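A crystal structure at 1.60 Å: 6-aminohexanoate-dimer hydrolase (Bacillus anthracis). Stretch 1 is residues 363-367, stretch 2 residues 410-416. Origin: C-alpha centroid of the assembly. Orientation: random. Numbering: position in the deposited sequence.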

# COMPACT_ATOMS: atom_id res chain seq x y z
N HIS A 363 2.23 17.06 -3.99
CA HIS A 363 2.03 18.42 -4.55
C HIS A 363 2.74 18.61 -5.86
O HIS A 363 3.50 19.56 -6.05
CB HIS A 363 2.44 19.48 -3.52
CG HIS A 363 1.61 19.43 -2.28
ND1 HIS A 363 2.08 19.00 -1.07
CD2 HIS A 363 0.26 19.68 -2.09
CE1 HIS A 363 1.08 19.04 -0.18
NE2 HIS A 363 -0.02 19.45 -0.79
N ASN A 364 2.45 17.71 -6.79
CA ASN A 364 2.96 17.81 -8.12
C ASN A 364 2.01 18.64 -8.97
O ASN A 364 0.94 19.08 -8.51
CB ASN A 364 3.35 16.44 -8.71
CG ASN A 364 2.17 15.60 -9.20
OD1 ASN A 364 1.00 16.02 -9.15
ND2 ASN A 364 2.47 14.37 -9.67
N GLU A 365 2.39 18.86 -10.23
CA GLU A 365 1.60 19.76 -11.06
C GLU A 365 0.24 19.18 -11.43
O GLU A 365 -0.59 19.92 -11.99
CB GLU A 365 2.35 20.18 -12.32
CG GLU A 365 2.61 19.07 -13.31
CD GLU A 365 3.21 19.61 -14.59
OE1 GLU A 365 2.54 20.33 -15.37
OE2 GLU A 365 4.35 19.27 -14.82
N GLN A 366 0.03 17.88 -11.16
CA GLN A 366 -1.27 17.25 -11.47
C GLN A 366 -2.18 17.19 -10.30
O GLN A 366 -3.33 16.78 -10.45
CB GLN A 366 -1.09 15.83 -11.96
CG GLN A 366 -0.12 15.73 -13.11
CD GLN A 366 -0.63 16.39 -14.37
OE1 GLN A 366 -0.19 17.46 -14.73
NE2 GLN A 366 -1.61 15.76 -15.01
N GLY A 367 -1.68 17.52 -9.12
CA GLY A 367 -2.51 17.36 -7.93
C GLY A 367 -2.65 15.85 -7.60
O GLY A 367 -3.66 15.44 -6.99
N TYR A 410 5.31 9.41 -14.70
CA TYR A 410 3.85 9.36 -14.61
C TYR A 410 3.20 10.68 -15.10
O TYR A 410 2.14 10.68 -15.72
CB TYR A 410 3.41 9.10 -13.20
CG TYR A 410 3.85 7.79 -12.58
CD1 TYR A 410 4.26 6.71 -13.33
CD2 TYR A 410 3.90 7.67 -11.23
CE1 TYR A 410 4.69 5.54 -12.70
CE2 TYR A 410 4.31 6.52 -10.62
CZ TYR A 410 4.73 5.45 -11.36
OH TYR A 410 5.14 4.29 -10.69
N ILE A 411 3.85 11.79 -14.81
CA ILE A 411 3.44 13.09 -15.33
C ILE A 411 3.55 13.15 -16.86
O ILE A 411 2.60 13.56 -17.56
CB ILE A 411 4.22 14.26 -14.67
CG1 ILE A 411 4.01 14.27 -13.14
CG2 ILE A 411 3.75 15.58 -15.31
CD1 ILE A 411 4.88 15.25 -12.37
N ASP A 412 4.68 12.72 -17.41
CA ASP A 412 4.82 12.68 -18.83
C ASP A 412 3.84 11.77 -19.54
O ASP A 412 3.32 12.14 -20.62
CB ASP A 412 6.24 12.30 -19.22
CG ASP A 412 7.27 13.40 -18.89
OD1 ASP A 412 6.90 14.61 -18.72
OD2 ASP A 412 8.46 13.04 -18.84
N ILE A 413 3.57 10.60 -18.96
CA ILE A 413 2.54 9.74 -19.53
C ILE A 413 1.18 10.44 -19.55
O ILE A 413 0.48 10.42 -20.55
CB ILE A 413 2.45 8.35 -18.83
CG1 ILE A 413 3.73 7.56 -19.06
CG2 ILE A 413 1.17 7.60 -19.30
CD1 ILE A 413 3.87 6.35 -18.15
N ALA A 414 0.77 11.02 -18.42
CA ALA A 414 -0.48 11.75 -18.35
C ALA A 414 -0.57 12.83 -19.46
O ALA A 414 -1.60 12.98 -20.13
CB ALA A 414 -0.64 12.41 -16.96
N HIS A 415 0.47 13.63 -19.61
CA HIS A 415 0.41 14.74 -20.57
C HIS A 415 0.34 14.19 -22.00
O HIS A 415 -0.30 14.78 -22.86
CB HIS A 415 1.63 15.63 -20.42
CG HIS A 415 1.62 16.42 -19.14
ND1 HIS A 415 2.65 17.20 -18.76
CD2 HIS A 415 0.67 16.48 -18.11
CE1 HIS A 415 2.34 17.78 -17.58
NE2 HIS A 415 1.14 17.32 -17.19
N HIS A 416 1.01 13.08 -22.26
CA HIS A 416 0.91 12.39 -23.55
C HIS A 416 -0.50 11.91 -23.85
O HIS A 416 -1.02 12.14 -24.95
CB HIS A 416 1.90 11.26 -23.60
CG HIS A 416 1.78 10.40 -24.82
ND1 HIS A 416 2.30 10.76 -26.01
CD2 HIS A 416 1.20 9.18 -25.00
CE1 HIS A 416 2.07 9.80 -26.91
NE2 HIS A 416 1.38 8.82 -26.29

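The contact joins a loop, residues 363-367, to one side of a helix that runs through 410-416 and beyond in both directions. It is small, burying 242 Å² summed over both sides, and its backbones stay well apart: the nearest CA atoms, those of Gln366 and Ile411, are 7.4 Å from each other. Side chains therefore bridge the gap, through one hydrogen bond and a set of van der Waals contacts.

The polar component is a single hydrogen bond, donated by His415 NE2 to Gln366 OE1. The separation of these two atoms is 2.8 Å and the N-H...acceptor angle is 163°, so the bond is short and nearly straight. His415 reaches it indirectly. Its CA-to-CB bond points sideways to the loop, but chi1 of -70° (m) and chi2 of 175° bring the end of the ring nearer. Gln366 starts out toward the helix and folds through chi1 and chi2 both in the m well, and with chi3 of 105° this places its amide oxygen at the ring edge, near the ring plane, where an N-H donor can meet it. Both residues are buried, and their remaining side-chain nitrogens are not left unpaired: His415 ND1 and Gln366 NE2 are hydrogen-bonded elsewhere in the structure. An imidazole and a carboxamide suit this place because each can serve two polar partners at once.

Glu365 also approaches the edge of the His415 ring, with its OE1 3.4 Å from His415 CE1. This is a contact with a ring carbon, lying near the ring plane. Glu365 is exposed, so its carboxylate can remain accessible to solvent while lying against the helix.

The van der Waals contacts centre on Ile411, which points toward the loop and has 66 Å² covered by it, the largest share of any residue here. With chi1 m and chi2 t, its branched side chain presents carbon to three loop residues, meeting polar atoms in two of the three closest pairs: Ile411 CD1 lies 3.7 Å from Asn364 ND2, Ile411 CG2 lies 3.8 Å from Glu365 OE2, and Ile411 CG1 lies 4.4 Å from Gln366 CG. One turn along the helix, Ala414 adds a lesser contact, its CB 4.0 Å from Gln366 NE2. The two residues lie on the same side of the helix as His415, whose N donates to Ile411 O at 3.0 Å, the i to i+4 bond of a regular helix.

The loop's own hydrogen bonds support this arrangement. Asn364 to Gly367 form a type I beta turn, closed by Gly367 N donating to Asn364 O at 3.1 Å. The Asn364 side chain, with chi1 of 78° (p), curls back so that its OD1 accepts from Gln366 N at 2.9 Å and an angle of 138°. Asparagine thus both braces the turn and touches Ile411. Within this turn Asn364, Glu365 and Gln366 all point their CA-to-CB bonds toward the helix. Gly367 ends it with a phi of 72°, a positive value that favours glycine, and makes no contact with the helix.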